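Local coordinates for hydrolase, alpha/beta hydrolase FOLD family (Staphylococcus aureus, PDB 2XMZ), which probably catalyses formation of 2-succinyl-6-hydroxy-2,4-cyclohexadiene-1-carboxylate, with release of pyruvate, in menaquinone biosynthesis, at residues Val20-Phe25 with Arg95-Tyr100; Ile46-Pro51 with Thr70-Arg75; Pro51-Asp56 with Ala185-Asp190; Trp64-Ile69 with Gln195-Trp200. All blocks are in the same frame, centred on the assembly; numbering follows the deposited sequence. Where two conformers were deposited one is given.

Contact 1 of 4, residues Val20-Phe25 with Arg95-Tyr100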
loop_
_atom_site.group_PDB
_atom_site.type_symbol
_atom_site.label_atom_id
_atom_site.label_comp_id
_atom_site.label_asym_id
_atom_site.label_seq_id
_atom_site.Cartn_x
_atom_site.Cartn_y
_atom_site.Cartn_z
ATOM N N VAL A 20 -9.713 3.829 -4.152
ATOM C CA VAL A 20 -8.661 4.680 -3.619
ATOM C C VAL A 20 -7.405 3.833 -3.475
ATOM O O VAL A 20 -7.400 2.853 -2.722
ATOM C CB VAL A 20 -9.040 5.294 -2.255
ATOM C CG1 VAL A 20 -7.928 6.211 -1.743
ATOM C CG2 VAL A 20 -10.384 6.085 -2.347
ATOM N N PHE A 21 -6.351 4.217 -4.213
ATOM C CA PHE A 21 -5.099 3.455 -4.231
ATOM C C PHE A 21 -4.036 4.075 -3.345
ATOM O O PHE A 21 -3.700 5.268 -3.494
ATOM C CB PHE A 21 -4.510 3.386 -5.642
ATOM C CG PHE A 21 -5.218 2.438 -6.547
ATOM C CD1 PHE A 21 -4.876 1.096 -6.565
ATOM C CD2 PHE A 21 -6.208 2.895 -7.410
ATOM C CE1 PHE A 21 -5.528 0.203 -7.414
ATOM C CE2 PHE A 21 -6.842 2.021 -8.295
ATOM C CZ PHE A 21 -6.518 0.671 -8.284
ATOM N N LEU A 22 -3.477 3.242 -2.474
ATOM C CA LEU A 22 -2.277 3.582 -1.693
ATOM C C LEU A 22 -1.081 2.746 -2.141
ATOM O O LEU A 22 -1.181 1.532 -2.284
ATOM C CB LEU A 22 -2.522 3.382 -0.175
ATOM C CG LEU A 22 -3.738 4.083 0.447
ATOM C CD1 LEU A 22 -3.821 3.808 1.971
ATOM C CD2 LEU A 22 -3.707 5.591 0.158
ATOM N N HIS A 23 0.049 3.414 -2.369
ATOM C CA HIS A 23 1.254 2.782 -2.901
ATOM C C HIS A 23 2.128 2.244 -1.759
ATOM O O HIS A 23 1.778 2.368 -0.583
ATOM C CB HIS A 23 2.059 3.833 -3.678
ATOM C CG HIS A 23 2.423 5.015 -2.828
ATOM N ND1 HIS A 23 3.558 5.044 -2.052
ATOM C CD2 HIS A 23 1.763 6.171 -2.576
ATOM C CE1 HIS A 23 3.592 6.176 -1.368
ATOM N NE2 HIS A 23 2.512 6.877 -1.666
ATOM N N GLY A 24 3.288 1.692 -2.114
ATOM C CA GLY A 24 4.229 1.142 -1.143
ATOM C C GLY A 24 5.429 2.065 -0.907
ATOM O O GLY A 24 5.543 3.131 -1.531
ATOM N N PHE A 25 6.304 1.641 -0.009
ATOM C CA PHE A 25 7.510 2.360 0.360
ATOM C C PHE A 25 8.431 2.580 -0.838
ATOM O O PHE A 25 8.552 1.703 -1.712
ATOM C CB PHE A 25 8.247 1.604 1.468
ATOM C CG PHE A 25 9.507 2.292 1.912
ATOM C CD1 PHE A 25 9.436 3.512 2.584
ATOM C CD2 PHE A 25 10.749 1.735 1.655
ATOM C CE1 PHE A 25 10.575 4.164 2.996
ATOM C CE2 PHE A 25 11.921 2.378 2.067
ATOM C CZ PHE A 25 11.837 3.601 2.742
ATOM N N ARG A 95 -0.616 -1.330 5.008
ATOM C CA ARG A 95 -0.529 -1.147 6.465
ATOM C C ARG A 95 -1.340 0.073 6.856
ATOM O O ARG A 95 -2.086 0.057 7.827
ATOM C CB ARG A 95 0.922 -1.021 6.947
ATOM C CG ARG A 95 1.779 -2.278 6.635
ATOM C CD ARG A 95 3.158 -2.241 7.297
ATOM N NE ARG A 95 4.116 -1.267 6.734
ATOM C CZ ARG A 95 4.410 -0.085 7.288
ATOM N NH1 ARG A 95 3.802 0.295 8.416
ATOM N NH2 ARG A 95 5.340 0.709 6.735
ATOM N N VAL A 96 -1.213 1.118 6.056
ATOM C CA VAL A 96 -2.052 2.285 6.198
ATOM C C VAL A 96 -3.540 1.932 5.964
ATOM O O VAL A 96 -4.397 2.375 6.731
ATOM C CB VAL A 96 -1.574 3.435 5.285
ATOM C CG1 VAL A 96 -2.550 4.613 5.320
ATOM C CG2 VAL A 96 -0.184 3.874 5.707
ATOM N N ALA A 97 -3.843 1.116 4.960
ATOM C CA ALA A 97 -5.240 0.799 4.674
ATOM C C ALA A 97 -5.851 -0.028 5.793
ATOM O O ALA A 97 -7.014 0.166 6.172
ATOM C CB ALA A 97 -5.393 0.089 3.313
ATOM N N LEU A 98 -5.073 -0.948 6.360
ATOM C CA LEU A 98 -5.590 -1.713 7.514
ATOM C C LEU A 98 -5.838 -0.797 8.710
ATOM O O LEU A 98 -6.888 -0.869 9.351
ATOM C CB LEU A 98 -4.587 -2.812 7.910
ATOM C CG LEU A 98 -4.704 -4.117 7.114
ATOM C CD1 LEU A 98 -3.468 -4.988 7.353
ATOM C CD2 LEU A 98 -5.928 -4.869 7.517
ATOM N N TYR A 99 -4.883 0.100 8.987
ATOM C CA TYR A 99 -5.031 1.033 10.096
ATOM C C TYR A 99 -6.264 1.876 9.873
ATOM O O TYR A 99 -7.058 2.128 10.815
ATOM C CB TYR A 99 -3.780 1.914 10.271
ATOM C CG TYR A 99 -3.831 2.735 11.540
ATOM C CD1 TYR A 99 -3.286 2.252 12.719
ATOM C CD2 TYR A 99 -4.455 3.982 11.564
ATOM C CE1 TYR A 99 -3.333 2.992 13.908
ATOM C CE2 TYR A 99 -4.520 4.740 12.761
ATOM C CZ TYR A 99 -3.958 4.227 13.920
ATOM O OH TYR A 99 -4.002 4.943 15.096
ATOM N N TYR A 100 -6.457 2.293 8.629
ATOM C CA TYR A 100 -7.565 3.143 8.315
ATOM C C TYR A 100 -8.895 2.406 8.405
ATOM O O TYR A 100 -9.864 2.978 8.881
ATOM C CB TYR A 100 -7.438 3.818 6.944
ATOM C CG TYR A 100 -8.394 4.976 6.847
ATOM C CD1 TYR A 100 -8.030 6.246 7.311
ATOM C CD2 TYR A 100 -9.695 4.798 6.348
ATOM C CE1 TYR A 100 -8.928 7.309 7.241
ATOM C CE2 TYR A 100 -10.577 5.835 6.269
ATOM C CZ TYR A 100 -10.189 7.095 6.731
ATOM O OH TYR A 100 -11.083 8.129 6.658
#

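Contact 2 of 4, residues Ile46-Pro51 with Thr70-Arg75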
loop_
_atom_site.group_PDB
_atom_site.type_symbol
_atom_site.label_atom_id
_atom_site.label_comp_id
_atom_site.label_asym_id
_atom_site.label_seq_id
_atom_site.Cartn_x
_atom_site.Cartn_y
_atom_site.Cartn_z
ATOM N N ILE A 46 -9.051 7.341 -7.172
ATOM C CA ILE A 46 -8.200 8.278 -6.473
ATOM C C ILE A 46 -6.870 7.594 -6.182
ATOM O O ILE A 46 -6.816 6.434 -5.782
ATOM C CB ILE A 46 -8.807 8.743 -5.125
ATOM C CG1 ILE A 46 -10.092 9.531 -5.369
ATOM C CG2 ILE A 46 -7.806 9.611 -4.332
ATOM C CD1 ILE A 46 -10.908 9.764 -4.098
ATOM N N THR A 47 -5.786 8.324 -6.395
ATOM C CA THR A 47 -4.499 7.852 -5.939
ATOM C C THR A 47 -4.044 8.866 -4.930
ATOM O O THR A 47 -4.298 10.062 -5.108
ATOM C CB THR A 47 -3.482 7.733 -7.087
ATOM O OG1 THR A 47 -3.311 8.997 -7.712
ATOM C CG2 THR A 47 -3.931 6.677 -8.122
ATOM N N ILE A 48 -3.378 8.386 -3.880
ATOM C CA ILE A 48 -2.854 9.237 -2.826
ATOM C C ILE A 48 -1.376 8.880 -2.601
ATOM O O ILE A 48 -1.015 7.707 -2.421
ATOM C CB ILE A 48 -3.626 9.055 -1.500
ATOM C CG1 ILE A 48 -5.130 9.298 -1.705
ATOM C CG2 ILE A 48 -3.070 10.008 -0.412
ATOM C CD1 ILE A 48 -5.998 8.876 -0.466
ATOM N N ASP A 49 -0.551 9.910 -2.634
ATOM C CA ASP A 49 0.834 9.819 -2.219
ATOM C C ASP A 49 0.919 9.956 -0.702
ATOM O O ASP A 49 0.441 10.935 -0.142
ATOM C CB ASP A 49 1.658 10.915 -2.892
ATOM C CG ASP A 49 1.980 10.596 -4.332
ATOM O OD1 ASP A 49 1.756 9.442 -4.740
ATOM O OD2 ASP A 49 2.438 11.497 -5.061
ATOM N N LEU A 50 1.526 8.976 -0.055
ATOM C CA LEU A 50 1.613 8.948 1.397
ATOM C C LEU A 50 2.769 9.860 1.857
ATOM O O LEU A 50 3.627 10.252 1.036
ATOM C CB LEU A 50 1.762 7.490 1.893
ATOM C CG LEU A 50 0.481 6.645 1.673
ATOM C CD1 LEU A 50 0.743 5.131 1.713
ATOM C CD2 LEU A 50 -0.606 7.048 2.690
ATOM N N PRO A 51 2.780 10.224 3.156
ATOM C CA PRO A 51 3.777 11.164 3.663
ATOM C C PRO A 51 5.203 10.800 3.239
ATOM O O PRO A 51 5.652 9.628 3.391
ATOM C CB PRO A 51 3.624 11.040 5.174
ATOM C CG PRO A 51 2.150 10.736 5.344
ATOM C CD PRO A 51 1.837 9.800 4.216
ATOM N N THR A 70 -3.975 8.915 9.145
ATOM C CA THR A 70 -5.444 8.777 9.224
ATOM C C THR A 70 -6.142 10.106 9.009
ATOM O O THR A 70 -7.119 10.170 8.255
ATOM C CB THR A 70 -5.849 8.167 10.557
ATOM O OG1 THR A 70 -5.303 6.859 10.594
ATOM C CG2 THR A 70 -7.412 8.090 10.726
ATOM N N THR A 71 -5.650 11.162 9.667
ATOM C CA THR A 71 -6.206 12.495 9.464
ATOM C C THR A 71 -6.078 12.945 8.023
ATOM O O THR A 71 -7.008 13.485 7.438
ATOM C CB THR A 71 -5.551 13.527 10.389
ATOM O OG1 THR A 71 -5.902 13.208 11.736
ATOM C CG2 THR A 71 -6.036 14.953 10.066
ATOM N N LEU A 72 -4.894 12.741 7.471
ATOM C CA LEU A 72 -4.630 13.007 6.081
ATOM C C LEU A 72 -5.683 12.368 5.190
ATOM O O LEU A 72 -6.270 13.029 4.306
ATOM C CB LEU A 72 -3.250 12.433 5.752
ATOM C CG LEU A 72 -2.541 12.722 4.447
ATOM C CD1 LEU A 72 -1.035 12.497 4.688
ATOM C CD2 LEU A 72 -3.067 11.818 3.300
ATOM N N LEU A 73 -5.917 11.082 5.422
ATOM C CA LEU A 73 -6.885 10.340 4.629
ATOM C C LEU A 73 -8.325 10.769 4.923
ATOM O O LEU A 73 -9.123 10.874 3.998
ATOM C CB LEU A 73 -6.727 8.828 4.818
ATOM C CG LEU A 73 -5.394 8.160 4.477
ATOM C CD1 LEU A 73 -5.576 6.623 4.541
ATOM C CD2 LEU A 73 -4.858 8.572 3.114
ATOM N N ASP A 74 -8.653 11.013 6.195
ATOM C CA ASP A 74 -9.989 11.529 6.572
ATOM C C ASP A 74 -10.352 12.752 5.706
ATOM O O ASP A 74 -11.464 12.871 5.184
ATOM C CB ASP A 74 -10.023 11.968 8.046
ATOM C CG ASP A 74 -10.014 10.806 9.043
ATOM O OD1 ASP A 74 -10.349 9.631 8.731
ATOM O OD2 ASP A 74 -9.694 11.100 10.206
ATOM N N ARG A 75 -9.377 13.636 5.545
ATOM C CA ARG A 75 -9.561 14.899 4.860
ATOM C C ARG A 75 -9.835 14.711 3.392
ATOM O O ARG A 75 -10.635 15.439 2.811
ATOM C CB ARG A 75 -8.346 15.797 5.079
ATOM C CG ARG A 75 -8.301 16.346 6.480
ATOM C CD ARG A 75 -6.995 17.060 6.723
ATOM N NE ARG A 75 -6.929 17.613 8.069
ATOM C CZ ARG A 75 -5.885 18.284 8.544
ATOM N NH1 ARG A 75 -4.833 18.504 7.772
ATOM N NH2 ARG A 75 -5.897 18.742 9.780
#

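Contact 3 of 4, residues Pro51-Asp56 with Ala185-Asp190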
loop_
_atom_site.group_PDB
_atom_site.type_symbol
_atom_site.label_atom_id
_atom_site.label_comp_id
_atom_site.label_asym_id
_atom_site.label_seq_id
_atom_site.Cartn_x
_atom_site.Cartn_y
_atom_site.Cartn_z
ATOM N N PRO A 51 2.780 10.224 3.156
ATOM C CA PRO A 51 3.777 11.164 3.663
ATOM C C PRO A 51 5.203 10.800 3.239
ATOM O O PRO A 51 5.652 9.628 3.391
ATOM C CB PRO A 51 3.624 11.040 5.174
ATOM C CG PRO A 51 2.150 10.736 5.344
ATOM C CD PRO A 51 1.837 9.800 4.216
ATOM N N GLY A 52 5.894 11.810 2.727
ATOM C CA GLY A 52 7.273 11.682 2.240
ATOM C C GLY A 52 7.434 11.152 0.825
ATOM O O GLY A 52 8.537 11.199 0.270
ATOM N N HIS A 53 6.368 10.611 0.250
ATOM C CA HIS A 53 6.458 9.945 -1.051
ATOM C C HIS A 53 5.868 10.736 -2.214
ATOM O O HIS A 53 4.807 11.386 -2.082
ATOM C CB HIS A 53 5.781 8.576 -1.002
ATOM C CG HIS A 53 6.484 7.592 -0.115
ATOM N ND1 HIS A 53 6.545 7.736 1.253
ATOM C CD2 HIS A 53 7.200 6.484 -0.410
ATOM C CE1 HIS A 53 7.249 6.742 1.769
ATOM N NE2 HIS A 53 7.655 5.966 0.781
ATOM N N GLY A 54 6.531 10.614 -3.372
ATOM C CA GLY A 54 6.072 11.258 -4.594
ATOM C C GLY A 54 5.800 12.730 -4.397
ATOM O O GLY A 54 6.690 13.492 -4.015
ATOM N N GLU A 55 4.556 13.128 -4.651
ATOM C CA GLU A 55 4.213 14.543 -4.644
ATOM C C GLU A 55 3.721 15.034 -3.286
ATOM O O GLU A 55 3.269 16.159 -3.166
ATOM C CB GLU A 55 3.232 14.848 -5.782
ATOM C CG GLU A 55 3.914 14.789 -7.172
ATOM C CD GLU A 55 2.995 15.196 -8.320
ATOM O OE1 GLU A 55 3.233 14.743 -9.452
ATOM O OE2 GLU A 55 2.032 15.960 -8.097
ATOM N N ASP A 56 3.829 14.184 -2.261
ATOM C CA ASP A 56 3.431 14.569 -0.919
ATOM C C ASP A 56 4.207 15.781 -0.428
ATOM O O ASP A 56 5.407 15.921 -0.692
ATOM C CB ASP A 56 3.633 13.419 0.068
ATOM C CG ASP A 56 3.476 13.871 1.499
ATOM O OD1 ASP A 56 2.307 13.978 1.952
ATOM O OD2 ASP A 56 4.518 14.177 2.136
ATOM N N ALA A 185 13.722 8.389 4.899
ATOM C CA ALA A 185 14.187 8.170 6.269
ATOM C C ALA A 185 13.093 8.513 7.290
ATOM O O ALA A 185 12.836 7.736 8.211
ATOM C CB ALA A 185 15.463 8.991 6.543
ATOM N N LYS A 186 12.425 9.655 7.102
ATOM C CA LYS A 186 11.406 10.066 8.018
ATOM C C LYS A 186 10.236 9.096 7.938
ATOM O O LYS A 186 9.712 8.712 8.965
ATOM C CB LYS A 186 10.991 11.529 7.807
ATOM C CG LYS A 186 9.967 12.020 8.842
ATOM C CD LYS A 186 9.641 13.488 8.657
ATOM C CE LYS A 186 8.468 13.937 9.552
ATOM N NZ LYS A 186 8.752 13.709 10.999
ATOM N N ALA A 187 9.838 8.688 6.722
ATOM C CA ALA A 187 8.778 7.675 6.571
ATOM C C ALA A 187 9.087 6.418 7.387
ATOM O O ALA A 187 8.222 5.919 8.124
ATOM C CB ALA A 187 8.548 7.320 5.082
ATOM N N LEU A 188 10.301 5.907 7.261
ATOM C CA LEU A 188 10.728 4.739 8.061
ATOM C C LEU A 188 10.638 4.974 9.565
ATOM O O LEU A 188 10.057 4.158 10.286
ATOM C CB LEU A 188 12.144 4.292 7.686
ATOM C CG LEU A 188 12.296 3.654 6.296
ATOM C CD1 LEU A 188 13.774 3.458 5.962
ATOM C CD2 LEU A 188 11.501 2.342 6.168
ATOM N N ARG A 189 11.213 6.082 10.042
ATOM C CA ARG A 189 11.194 6.363 11.486
ATOM C C ARG A 189 9.785 6.583 12.046
ATOM O O ARG A 189 9.505 6.165 13.163
ATOM C CB ARG A 189 12.127 7.531 11.860
ATOM C CG ARG A 189 13.582 7.377 11.340
ATOM C CD ARG A 189 14.603 8.261 12.051
ATOM N NE ARG A 189 15.680 8.712 11.155
ATOM C CZ ARG A 189 16.917 8.202 11.082
ATOM N NH1 ARG A 189 17.310 7.158 11.834
ATOM N NH2 ARG A 189 17.774 8.733 10.224
ATOM N N ASP A 190 8.914 7.252 11.291
ATOM C CA ASP A 190 7.575 7.625 11.782
ATOM C C ASP A 190 6.497 6.582 11.533
ATOM O O ASP A 190 5.612 6.426 12.355
ATOM C CB ASP A 190 7.094 8.962 11.206
ATOM C CG ASP A 190 7.940 10.116 11.645
ATOM O OD1 ASP A 190 8.923 9.880 12.369
ATOM O OD2 ASP A 190 7.626 11.249 11.258
#

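Contact 4 of 4, residues Trp64-Ile69 with Gln195-Trp200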
loop_
_atom_site.group_PDB
_atom_site.type_symbol
_atom_site.label_atom_id
_atom_site.label_comp_id
_atom_site.label_asym_id
_atom_site.label_seq_id
_atom_site.Cartn_x
_atom_site.Cartn_y
_atom_site.Cartn_z
ATOM N N TRP A 64 4.937 11.779 11.143
ATOM C CA TRP A 64 4.093 11.098 10.196
ATOM C C TRP A 64 3.643 9.746 10.738
ATOM O O TRP A 64 3.815 8.740 10.088
ATOM C CB TRP A 64 4.819 10.915 8.867
ATOM C CG TRP A 64 5.289 12.209 8.242
ATOM C CD1 TRP A 64 4.858 13.488 8.525
ATOM C CD2 TRP A 64 6.242 12.326 7.216
ATOM N NE1 TRP A 64 5.523 14.395 7.728
ATOM C CE2 TRP A 64 6.373 13.700 6.911
ATOM C CE3 TRP A 64 7.040 11.398 6.531
ATOM C CZ2 TRP A 64 7.254 14.164 5.942
ATOM C CZ3 TRP A 64 7.913 11.869 5.559
ATOM C CH2 TRP A 64 8.007 13.229 5.275
ATOM N N ASN A 65 3.071 9.731 11.933
ATOM C CA ASN A 65 2.597 8.476 12.519
ATOM C C ASN A 65 1.238 8.063 11.917
ATOM O O ASN A 65 0.701 8.751 11.053
ATOM C CB ASN A 65 2.594 8.572 14.057
ATOM C CG ASN A 65 1.777 9.757 14.575
ATOM O OD1 ASN A 65 0.833 10.217 13.925
ATOM N ND2 ASN A 65 2.146 10.259 15.744
ATOM N N PHE A 66 0.690 6.939 12.344
ATOM C CA PHE A 66 -0.568 6.487 11.779
ATOM C C PHE A 66 -1.775 7.410 12.007
ATOM O O PHE A 66 -2.664 7.475 11.163
ATOM C CB PHE A 66 -0.851 5.027 12.159
ATOM C CG PHE A 66 -0.083 4.056 11.309
ATOM C CD1 PHE A 66 -0.647 3.555 10.137
ATOM C CD2 PHE A 66 1.245 3.719 11.633
ATOM C CE1 PHE A 66 0.088 2.684 9.302
ATOM C CE2 PHE A 66 1.989 2.880 10.815
ATOM C CZ PHE A 66 1.406 2.332 9.662
ATOM N N ASP A 67 -1.786 8.138 13.118
ATOM C CA ASP A 67 -2.903 9.023 13.385
ATOM C C ASP A 67 -2.837 10.239 12.469
ATOM O O ASP A 67 -3.863 10.694 11.969
ATOM C CB ASP A 67 -2.938 9.499 14.836
ATOM C CG ASP A 67 -4.133 10.412 15.114
ATOM O OD1 ASP A 67 -3.941 11.607 15.409
ATOM O OD2 ASP A 67 -5.278 9.942 15.006
ATOM N N TYR A 68 -1.627 10.737 12.244
ATOM C CA TYR A 68 -1.376 11.761 11.219
ATOM C C TYR A 68 -1.852 11.316 9.834
ATOM O O TYR A 68 -2.551 12.053 9.139
ATOM C CB TYR A 68 0.111 12.136 11.159
ATOM C CG TYR A 68 0.419 13.175 10.094
ATOM C CD1 TYR A 68 0.341 14.551 10.383
ATOM C CD2 TYR A 68 0.788 12.785 8.802
ATOM C CE1 TYR A 68 0.611 15.520 9.399
ATOM C CE2 TYR A 68 1.068 13.736 7.813
ATOM C CZ TYR A 68 0.972 15.094 8.117
ATOM O OH TYR A 68 1.248 16.009 7.138
ATOM N N ILE A 69 -1.453 10.126 9.426
ATOM C CA ILE A 69 -1.863 9.591 8.119
ATOM C C ILE A 69 -3.383 9.388 8.054
ATOM O O ILE A 69 -4.008 9.681 7.028
ATOM C CB ILE A 69 -1.132 8.290 7.781
ATOM C CG1 ILE A 69 0.357 8.565 7.601
ATOM C CG2 ILE A 69 -1.708 7.632 6.493
ATOM C CD1 ILE A 69 1.205 7.392 7.956
ATOM N N GLN A 195 7.216 0.765 13.951
ATOM C CA GLN A 195 6.471 1.793 14.689
ATOM C C GLN A 195 4.979 1.519 14.749
ATOM O O GLN A 195 4.274 2.087 15.599
ATOM C CB GLN A 195 6.661 3.189 14.064
ATOM C CG GLN A 195 8.111 3.604 13.846
ATOM C CD GLN A 195 8.920 3.671 15.116
ATOM O OE1 GLN A 195 10.140 3.429 15.100
ATOM N NE2 GLN A 195 8.260 3.977 16.231
ATOM N N MET A 196 4.490 0.684 13.834
ATOM C CA MET A 196 3.061 0.465 13.695
ATOM C C MET A 196 2.525 -0.343 14.865
ATOM O O MET A 196 3.171 -1.309 15.284
ATOM C CB MET A 196 2.832 -0.305 12.414
ATOM C CG MET A 196 1.403 -0.517 12.020
ATOM S SD MET A 196 1.534 -1.548 10.553
ATOM C CE MET A 196 -0.188 -1.955 10.364
ATOM N N PRO A 197 1.343 0.035 15.396
ATOM C CA PRO A 197 0.757 -0.843 16.399
ATOM C C PRO A 197 0.432 -2.202 15.794
ATOM O O PRO A 197 0.171 -2.314 14.586
ATOM C CB PRO A 197 -0.542 -0.126 16.789
ATOM C CG PRO A 197 -0.371 1.294 16.328
ATOM C CD PRO A 197 0.441 1.154 15.069
ATOM N N ASN A 198 0.473 -3.223 16.632
ATOM C CA ASN A 198 0.100 -4.584 16.247
ATOM C C ASN A 198 -1.414 -4.638 16.009
ATOM O O ASN A 198 -2.198 -4.707 16.965
ATOM C CB ASN A 198 0.498 -5.557 17.369
ATOM C CG ASN A 198 -0.147 -6.923 17.226
ATOM O OD1 ASN A 198 -0.492 -7.345 16.128
ATOM N ND2 ASN A 198 -0.292 -7.627 18.343
ATOM N N LEU A 199 -1.819 -4.629 14.741
ATOM C CA LEU A 199 -3.257 -4.595 14.392
ATOM C C LEU A 199 -3.883 -5.987 14.278
ATOM O O LEU A 199 -5.075 -6.126 13.952
ATOM C CB LEU A 199 -3.487 -3.789 13.110
ATOM C CG LEU A 199 -3.095 -2.309 13.135
ATOM C CD1 LEU A 199 -3.383 -1.707 11.761
ATOM C CD2 LEU A 199 -3.843 -1.544 14.214
ATOM N N TRP A 200 -3.079 -7.015 14.549
ATOM C CA TRP A 200 -3.536 -8.400 14.472
ATOM C C TRP A 200 -4.821 -8.648 15.285
ATOM O O TRP A 200 -5.770 -9.212 14.755
ATOM C CB TRP A 200 -2.411 -9.371 14.870
ATOM C CG TRP A 200 -1.408 -9.569 13.761
ATOM C CD1 TRP A 200 -0.186 -8.962 13.641
ATOM C CD2 TRP A 200 -1.559 -10.403 12.601
ATOM N NE1 TRP A 200 0.446 -9.391 12.493
ATOM C CE2 TRP A 200 -0.378 -10.269 11.832
ATOM C CE3 TRP A 200 -2.578 -11.246 12.132
ATOM C CZ2 TRP A 200 -0.188 -10.953 10.622
ATOM C CZ3 TRP A 200 -2.386 -11.922 10.928
ATOM C CH2 TRP A 200 -1.202 -11.781 10.199
#

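Contact 1 of 4, residues Val20-Phe25 with Arg95-Tyr100
Leu-22, the last residue of strand 17-22, is what carries Val-20 to Phe-25 onto the helix. Its chi1 of -53° sets CG beside the backbone N, and one branch does all the touching: Leu-22 CD1 lies 3.7 Å from Val-96 CG1, the two side chains crossing at about a right angle. The same methyl, Leu-22 CD1, sits over the backbone at the next residue, 4.0 Å from Ala-97 N and 4.3 Å from Ala-97 CB. Helix 92-103 starts right after Ser-91, in the GxSxG sequence that is probably the nucleophile elbow of this alpha/beta hydrolase fold, and Leu-22 also packs on residues of that turn. Beyond the strand, His-23 ND1 donates to Gly-24 O at 2.8 Å, nearly straight at 167° and in the ring plane, while NE2 is hydrogen-bonded to Leu-50 N. The His-Gly pair here resembles the one near the oxyanion hole of many relatives. Phe-25 leads off toward Trp-152, which its ring meets edge-to-face.

Contact 2 of 4, residues Ile46-Pro51 with Thr70-Arg75
Two donors converge on the carbonyl oxygen of Pro-51, whose ring packs on Leu-72: the hydroxyl of Tyr-191, and ND1 of His-53. The imidazole N-H points at this oxygen within the plane of its own ring but comes from above the carbonyl plane. On its ring side, Pro-51 meets Leu-72 tip to tip, Pro-51 CG standing 3.7 Å from Leu-72 CD1. Everything else across the interface is also hydrocarbon. Ile-48, at the end of its strand, splits its two branches between consecutive leucines of the helix. Ile-48 CG2, anti to the backbone N, runs past Leu-72 in the opposite direction and comes to 4.1 Å from Leu-72 CD2. Its longer branch goes the other way, placing Ile-48 CD1 3.8 Å from Leu-73 CD2. Strand 44-48 and helix 66-77 form the first half of a beta-alpha-beta crossover whose second strand is 84-90, with strand 17-22 lying between the two in the sheet. Ile-48 also packs on Val-20 and Leu-22 of strand 17-22 and on Tyr-6 of strand 6-9, and Leu-73 continues onto Val-96 and Tyr-100 of helix 92-103.

Contact 3 of 4, residues Pro51-Asp56 with Ala185-Asp190
Ala-187 puts its methyl against the edge of the His-53 imidazole, with Ala-187 CB 3.6 Å from His-53 CE1 and close to the ring plane. Ala-187 CB is also 4.1 Å from Pro-51 O, so the methyl touches the acceptor oxygen and the ring carbon next to the donor nitrogen of the His-53 to Pro-51 bond. Just before it, Lys-186 makes a cation-pi contact with the Trp-64 indole. One step on, Leu-188 points away from the loop and packs on Phe-25. Arg-189 forms a salt bridge with Asp-141. At Asp-190 the helix is pinned to itself: a salt bridge runs from Lys-186 NZ to the syn lone pair of Asp-190 OD2, 2.7 Å, and OD2 also takes the backbone N-H of Trp-64. On the loop side, a type II' beta turn runs from His-53 to Asp-56, and Gly-52 N meets Asp-56 OD2 at 2.8 Å from above the carboxylate plane. Hydrogen bonds at both His-53 nitrogens, ND1 within the loop and NE2 to Leu-26 N, fix the ring's rotation; the helix therefore meets a C-H edge, and the contact itself is a methyl laid against a polar loop, with no hydrogen bond across it.

Contact 4 of 4, residues Trp64-Ile69 with Gln195-Trp200
A Met-aromatic contact joins Met-196 to Phe-66: the sulfur, SD, is 4.8 Å from the centre of the Phe-66 ring and 44° off its normal, so the approach is oblique. The carbons of the methionine come closer than its sulfur. CG is anti to the backbone N (chi1 -174°) and the chain is extended from there, which carries it obliquely across the CE2-CZ side of the ring; Met-196 CG is 3.7 Å from Phe-66 CE2, and Met-196 SD is 4.0 Å from Phe-66 CZ. Pro-197 adds a looser touch toward the surface, with Pro-197 CD 4.4 Å from Phe-66 CD2. Each side also has a local side-chain to backbone bond. Asn-65 is the N-cap of the helix that Phe-66 begins: Asn-65 OD1 accepts from Tyr-68 N at 3.0 Å, almost in line with the side-chain C=O. In the loop, Asn-198 OD1 accepts from Trp-200 N at 3.0 Å, an Asx turn that bends the chain just past the contact. Phe-66 sits at the start of helix 66-77, against Arg-95, Val-96 and Tyr-99 of helix 92-103, and Met-196 also packs on Arg-95. The loop that brings Met-196 here runs from helix 181-191 toward strand 210-215, and further along it Trp-200 packs on helix 219-231.

In the fold
All four contacts are buried; contact 1 lies close to the chain centre, the other three at similar distances farther out, with only contact 4 reaching an exposed residue, Pro-197. Contacts 1 and 2 each lay a helix on one of two adjacent parallel strands, 17-22 and 44-48, mainly through aliphatic side chains, and Tyr-100 hydrogen-bonded to Asp-74 ties their helices together. Contacts 3 and 4 involve loops, and no hydrogen bond crosses either: in contact 3 a methyl meets an imidazole edge and a carbonyl oxygen, in contact 4 a methionine meets a phenyl ring. Pro-51 belongs to contacts 2 and 3, and helix 66-77 serves contacts 2 and 4. Trp-64, hydrogen-bonded to Asp-190, links contact 3 with contact 4.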